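Local atomic coordinates of type II restriction enzyme BsoBI (Geobacillus stearothermophilus, PDB entry 1DC1), a protein that recognises the double-stranded DNA sequence 5'-CYCGRG-3' as a homodimer and cleaves it after the first C. Residues 157-162 / 178-183; 183-188 / 197-202. One frame throughout, in Å; residues are numbered along the deposited sequence.

Contact 1 (157-162 / 178-183)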
loop_
_atom_site.group_PDB
_atom_site.type_symbol
_atom_site.label_atom_id
_atom_site.label_comp_id
_atom_site.label_asym_id
_atom_site.label_seq_id
_atom_site.Cartn_x
_atom_site.Cartn_y
_atom_site.Cartn_z
ATOM N N TYR D 157 27.905 2.370 23.799
ATOM C CA TYR D 157 27.339 3.141 22.717
ATOM C C TYR D 157 26.591 4.355 23.292
ATOM O O TYR D 157 26.415 4.464 24.509
ATOM C CB TYR D 157 26.412 2.237 21.866
ATOM C CG TYR D 157 25.184 1.724 22.594
ATOM C CD1 TYR D 157 24.020 2.533 22.696
ATOM C CD2 TYR D 157 25.176 0.450 23.180
ATOM C CE1 TYR D 157 22.865 2.101 23.357
ATOM C CE2 TYR D 157 24.037 -0.007 23.852
ATOM C CZ TYR D 157 22.865 0.839 23.936
ATOM O OH TYR D 157 21.703 0.423 24.593
ATOM N N LYS D 158 26.225 5.289 22.414
ATOM C CA LYS D 158 25.439 6.452 22.783
ATOM C C LYS D 158 24.184 6.322 21.952
ATOM O O LYS D 158 24.202 5.652 20.912
ATOM C CB LYS D 158 26.175 7.728 22.418
ATOM C CG LYS D 158 27.579 7.758 22.996
ATOM C CD LYS D 158 28.258 9.034 22.657
ATOM C CE LYS D 158 28.073 10.020 23.752
ATOM N NZ LYS D 158 29.191 9.839 24.696
ATOM N N TRP D 159 23.094 6.905 22.431
ATOM C CA TRP D 159 21.878 6.826 21.688
ATOM C C TRP D 159 21.180 8.159 21.592
ATOM O O TRP D 159 21.433 9.069 22.362
ATOM C CB TRP D 159 20.983 5.789 22.303
ATOM C CG TRP D 159 20.437 6.204 23.606
ATOM C CD1 TRP D 159 21.124 6.347 24.775
ATOM C CD2 TRP D 159 19.045 6.456 23.912
ATOM N NE1 TRP D 159 20.241 6.661 25.797
ATOM C CE2 TRP D 159 18.968 6.734 25.289
ATOM C CE3 TRP D 159 17.862 6.469 23.144
ATOM C CZ2 TRP D 159 17.754 7.024 25.920
ATOM C CZ3 TRP D 159 16.670 6.750 23.764
ATOM C CH2 TRP D 159 16.620 7.024 25.140
ATOM N N LEU D 160 20.300 8.254 20.612
ATOM C CA LEU D 160 19.541 9.454 20.327
ATOM C C LEU D 160 18.055 9.145 20.534
ATOM O O LEU D 160 17.494 8.205 19.968
ATOM C CB LEU D 160 19.865 9.930 18.889
ATOM C CG LEU D 160 19.574 11.389 18.536
ATOM C CD1 LEU D 160 20.406 12.372 19.384
ATOM C CD2 LEU D 160 19.859 11.577 17.072
ATOM N N ASP D 161 17.444 9.946 21.388
ATOM C CA ASP D 161 16.053 9.776 21.755
ATOM C C ASP D 161 15.120 10.348 20.698
ATOM O O ASP D 161 15.104 11.571 20.484
ATOM C CB ASP D 161 15.842 10.482 23.093
ATOM C CG ASP D 161 14.594 10.011 23.813
ATOM O OD1 ASP D 161 13.572 9.749 23.138
ATOM O OD2 ASP D 161 14.637 9.912 25.055
ATOM N N SER D 162 14.354 9.470 20.035
ATOM C CA SER D 162 13.403 9.873 18.980
ATOM C C SER D 162 12.391 10.937 19.465
ATOM O O SER D 162 11.876 11.732 18.659
ATOM C CB SER D 162 12.657 8.660 18.476
ATOM O OG SER D 162 11.888 8.155 19.550
ATOM N N TYR D 178 17.275 -2.178 28.798
ATOM C CA TYR D 178 16.021 -2.870 28.555
ATOM C C TYR D 178 15.054 -1.916 27.850
ATOM O O TYR D 178 14.788 -0.797 28.336
ATOM C CB TYR D 178 15.417 -3.286 29.882
ATOM C CG TYR D 178 14.154 -4.060 29.747
ATOM C CD1 TYR D 178 12.912 -3.418 29.786
ATOM C CD2 TYR D 178 14.192 -5.447 29.648
ATOM C CE1 TYR D 178 11.732 -4.151 29.732
ATOM C CE2 TYR D 178 13.019 -6.203 29.598
ATOM C CZ TYR D 178 11.785 -5.560 29.640
ATOM O OH TYR D 178 10.622 -6.320 29.594
ATOM N N GLU D 179 14.527 -2.346 26.712
ATOM C CA GLU D 179 13.578 -1.537 25.955
ATOM C C GLU D 179 14.040 -0.171 25.479
ATOM O O GLU D 179 13.190 0.664 25.136
ATOM C CB GLU D 179 12.276 -1.332 26.739
ATOM C CG GLU D 179 11.316 -2.494 26.592
ATOM C CD GLU D 179 9.991 -2.276 27.315
ATOM O OE1 GLU D 179 9.863 -1.281 28.080
ATOM O OE2 GLU D 179 9.074 -3.114 27.113
ATOM N N LEU D 180 15.360 0.078 25.471
ATOM C CA LEU D 180 15.889 1.365 24.950
ATOM C C LEU D 180 15.529 1.534 23.445
ATOM O O LEU D 180 15.337 2.673 22.986
ATOM C CB LEU D 180 17.426 1.483 25.135
ATOM C CG LEU D 180 18.187 2.710 24.569
ATOM C CD1 LEU D 180 19.361 3.090 25.470
ATOM C CD2 LEU D 180 18.711 2.365 23.184
ATOM N N GLU D 181 15.412 0.409 22.714
ATOM C CA GLU D 181 15.077 0.400 21.296
ATOM C C GLU D 181 13.701 1.033 20.963
ATOM O O GLU D 181 13.434 1.478 19.835
ATOM C CB GLU D 181 15.200 -1.022 20.817
ATOM C CG GLU D 181 14.130 -1.939 21.338
ATOM C CD GLU D 181 14.457 -2.557 22.689
ATOM O OE1 GLU D 181 15.496 -2.226 23.294
ATOM O OE2 GLU D 181 13.637 -3.385 23.150
ATOM N N THR D 182 12.845 1.099 21.973
ATOM C CA THR D 182 11.525 1.700 21.845
ATOM C C THR D 182 11.616 3.161 21.485
ATOM O O THR D 182 10.720 3.716 20.851
ATOM C CB THR D 182 10.742 1.629 23.181
ATOM O OG1 THR D 182 10.504 0.263 23.525
ATOM C CG2 THR D 182 9.438 2.355 23.036
ATOM N N PHE D 183 12.695 3.801 21.910
ATOM C CA PHE D 183 12.850 5.230 21.660
ATOM C C PHE D 183 14.114 5.686 21.005
ATOM O O PHE D 183 14.454 6.856 21.080
ATOM C CB PHE D 183 12.721 5.981 22.962
ATOM C CG PHE D 183 11.371 5.893 23.544
ATOM C CD1 PHE D 183 10.277 6.400 22.833
ATOM C CD2 PHE D 183 11.188 5.312 24.787
ATOM C CE1 PHE D 183 9.013 6.340 23.346
ATOM C CE2 PHE D 183 9.937 5.239 25.325
ATOM C CZ PHE D 183 8.830 5.761 24.598
#

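Contact 2 (183-188 / 197-202)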
loop_
_atom_site.group_PDB
_atom_site.type_symbol
_atom_site.label_atom_id
_atom_site.label_comp_id
_atom_site.label_asym_id
_atom_site.label_seq_id
_atom_site.Cartn_x
_atom_site.Cartn_y
_atom_site.Cartn_z
ATOM N N PHE D 183 12.695 3.801 21.910
ATOM C CA PHE D 183 12.850 5.230 21.660
ATOM C C PHE D 183 14.114 5.686 21.005
ATOM O O PHE D 183 14.454 6.856 21.080
ATOM C CB PHE D 183 12.721 5.981 22.962
ATOM C CG PHE D 183 11.371 5.893 23.544
ATOM C CD1 PHE D 183 10.277 6.400 22.833
ATOM C CD2 PHE D 183 11.188 5.312 24.787
ATOM C CE1 PHE D 183 9.013 6.340 23.346
ATOM C CE2 PHE D 183 9.937 5.239 25.325
ATOM C CZ PHE D 183 8.830 5.761 24.598
ATOM N N ALA D 184 14.821 4.765 20.379
ATOM C CA ALA D 184 16.048 5.124 19.735
ATOM C C ALA D 184 15.898 5.433 18.250
ATOM O O ALA D 184 15.474 4.584 17.449
ATOM C CB ALA D 184 17.110 4.035 19.948
ATOM N N LYS D 185 16.286 6.673 17.924
ATOM C CA LYS D 185 16.308 7.239 16.578
ATOM C C LYS D 185 17.673 6.905 15.948
ATOM O O LYS D 185 17.809 6.811 14.740
ATOM C CB LYS D 185 16.085 8.775 16.702
ATOM C CG LYS D 185 16.504 9.676 15.529
ATOM C CD LYS D 185 15.828 9.268 14.224
ATOM C CE LYS D 185 16.188 10.199 13.074
ATOM N NZ LYS D 185 15.030 10.282 12.129
ATOM N N GLY D 186 18.683 6.705 16.790
ATOM C CA GLY D 186 20.019 6.402 16.299
ATOM C C GLY D 186 20.878 5.795 17.402
ATOM O O GLY D 186 20.546 5.911 18.586
ATOM N N ILE D 187 21.973 5.149 17.019
ATOM C CA ILE D 187 22.879 4.500 17.971
ATOM C C ILE D 187 24.257 4.805 17.435
ATOM O O ILE D 187 24.465 4.826 16.204
ATOM C CB ILE D 187 22.672 2.964 17.992
ATOM C CG1 ILE D 187 21.238 2.649 18.459
ATOM C CG2 ILE D 187 23.791 2.250 18.818
ATOM C CD1 ILE D 187 20.986 2.928 19.921
ATOM N N SER D 188 25.189 5.055 18.339
ATOM C CA SER D 188 26.536 5.373 17.917
ATOM C C SER D 188 27.579 4.611 18.720
ATOM O O SER D 188 27.459 4.501 19.924
ATOM C CB SER D 188 26.729 6.872 18.071
ATOM O OG SER D 188 27.968 7.239 17.509
ATOM N N THR D 197 27.960 5.849 13.342
ATOM C CA THR D 197 26.657 6.371 13.769
ATOM C C THR D 197 25.518 5.861 12.844
ATOM O O THR D 197 25.472 6.135 11.614
ATOM C CB THR D 197 26.681 7.935 13.804
ATOM O OG1 THR D 197 27.742 8.370 14.660
ATOM C CG2 THR D 197 25.353 8.520 14.323
ATOM N N LEU D 198 24.617 5.094 13.448
ATOM C CA LEU D 198 23.463 4.569 12.737
ATOM C C LEU D 198 22.247 5.479 13.014
ATOM O O LEU D 198 21.961 5.865 14.161
ATOM C CB LEU D 198 23.164 3.134 13.191
ATOM C CG LEU D 198 21.865 2.513 12.637
ATOM C CD1 LEU D 198 22.221 1.657 11.468
ATOM C CD2 LEU D 198 21.174 1.669 13.717
ATOM N N MET D 199 21.542 5.850 11.955
ATOM C CA MET D 199 20.352 6.674 12.110
ATOM C C MET D 199 19.243 6.053 11.272
ATOM O O MET D 199 19.509 5.474 10.240
ATOM C CB MET D 199 20.586 8.081 11.569
ATOM C CG MET D 199 21.639 8.884 12.299
ATOM S SD MET D 199 21.042 9.744 13.722
ATOM C CE MET D 199 19.693 10.793 13.127
ATOM N N TYR D 200 18.009 6.200 11.721
ATOM C CA TYR D 200 16.876 5.692 10.970
ATOM C C TYR D 200 16.087 6.820 10.283
ATOM O O TYR D 200 16.006 7.934 10.796
ATOM C CB TYR D 200 15.948 4.945 11.916
ATOM C CG TYR D 200 16.543 3.667 12.448
ATOM C CD1 TYR D 200 16.574 2.520 11.652
ATOM C CD2 TYR D 200 16.997 3.571 13.776
ATOM C CE1 TYR D 200 17.015 1.304 12.152
ATOM C CE2 TYR D 200 17.444 2.349 14.289
ATOM C CZ TYR D 200 17.434 1.221 13.454
ATOM O OH TYR D 200 17.763 -0.035 13.922
ATOM N N ASN D 201 15.536 6.535 9.119
ATOM C CA ASN D 201 14.687 7.478 8.427
ATOM C C ASN D 201 15.238 8.883 8.256
ATOM O O ASN D 201 14.684 9.871 8.731
ATOM C CB ASN D 201 13.334 7.484 9.148
ATOM C CG ASN D 201 12.775 6.079 9.326
ATOM O OD1 ASN D 201 12.641 5.301 8.361
ATOM N ND2 ASN D 201 12.444 5.747 10.555
ATOM N N ILE D 202 16.307 8.950 7.514
ATOM C CA ILE D 202 17.037 10.154 7.259
ATOM C C ILE D 202 16.875 10.548 5.805
ATOM O O ILE D 202 16.901 9.691 4.907
ATOM C CB ILE D 202 18.557 9.831 7.493
ATOM C CG1 ILE D 202 18.849 9.640 8.962
ATOM C CG2 ILE D 202 19.439 10.923 7.017
ATOM C CD1 ILE D 202 17.866 10.290 9.841
#

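Contact 1 (157-162 / 178-183)
Leu180 lays its CD1 methyl over one face of the Trp159 indole. CD1 stands 3.5 Å from the centroid of the five-membered ring and only 3° off the ring normal, the geometry of a CH-pi contact. CG of the same leucine, anti to its backbone N (chi1 176°) and so carried out toward the indole, follows on the six-membered-ring side of CD1, nearest Trp159 CD2 at 3.9 Å. Tyr157 also meets the leucine tip. The two side chains approach tip to tip, and Tyr157 OH touches both methyls, 3.7 Å from Leu180 CD1 and 3.8 Å from Leu180 CD2, so that one branched end packs on a phenol and an indole together.

A polar junction closes the contact at the other end, on the carbonyl oxygen of Phe183. Ser162 N gives it a hydrogen bond of 2.8 Å with a nearly straight N-H...O angle of 166°. Asp161 CA adds a CA-H...O contact, 3.4 Å from Phe183 O, and the oxygen also lies at the edge of the indole, in its plane, 3.5 Å from Trp159 CZ3. Asp161 OD1 lies 3.9 Å from Phe183 CB as the two side chains run alongside each other.

Further out, Asp177 accepts a hydrogen bond from Tyr157 OH, Arg163 pairs with the Asp161 carboxylate and makes a cation-pi contact with the Phe183 ring, and Ile187 packs against Tyr157, Trp159 and Leu180. On the loop side, Phe183 N, just after the 3-10 turn 180-182 that presents the leucine, bonds back to Leu180 O. The arrangement is a connecting loop folded back through a 3-10 turn onto strand 157-161 of the mixed sheet in this PDDEXK-clan endonuclease.

Contact 2 (183-188 / 197-202)
Ile187 and Leu198 form the antiparallel hydrogen-bonded pair of a hairpin whose short strands, 186-188 and 197-199, run at 174° with axes 4.7 Å apart. Its two bonds are Leu198 N to Ile187 O, 2.8 Å, and Ile187 N to Leu198 O, 2.9 Å. Gly186-Met199 and Ser188-Thr197 flank it as non-hydrogen-bonded pairs. Beyond the strand, Tyr200 N reaches Lys185 O at 3.1 Å, nearly along the C=O axis, where both chains turn a corner.

Lys185 carries the side-chain contact. Its chain folds twice along its length, first where chi2 (57°) turns CD aside, and brings NZ to Tyr200 O at 2.9 Å and, weakly, to Asn201 O, so the ammonium spans two successive carbonyls. Its CE lies 3.6 Å from both Met199 CE and Ile202 CD1, which border the aliphatic part. An alanine here would probably leave the Tyr200 carbonyl without its ammonium partner and open a gap beside Met199 and Ile202.

At the other end Ser188 OG and Thr197 OG1 are within hydrogen-bonding distance, 3.1 Å, with further partners in Arg196 O and Cys218 O respectively. Tyr200 sets its ring edge against Lys185 O, while its OH bonds to Thr143 of helix 110-152. A G1 beta bulge sets Asn201 and Ile202 together opposite Val211, and Asn201 lies near Asp212, a predicted magnesium ligand. This is a beta hairpin in the central sheet of the PDDEXK nuclease fold, its corner leading toward the probable metal site.

Strand 157-161 comes first along the chain. The excursion through strand 170-172 returns to it at 178-183, where contact 1 closes a loop with 15 residues between its segments. The segments of the two contacts share Phe183, whose own contacts belong to contact 1, so the two follow in series, neither nesting nor crossing. Contact 2 then closes the hairpin of strands 184-191 and 194-199, with eight residues intervening. Their centres are 9 Å apart, and the sheet joins them directly: Leu160 O lies 2.8 Å from Lys185 N, a probable hydrogen bond. Together they tie the loop before strand 184-191 and the corner at 200-201 to the 157-161, 184-191 and 194-199 part of the mixed sheet.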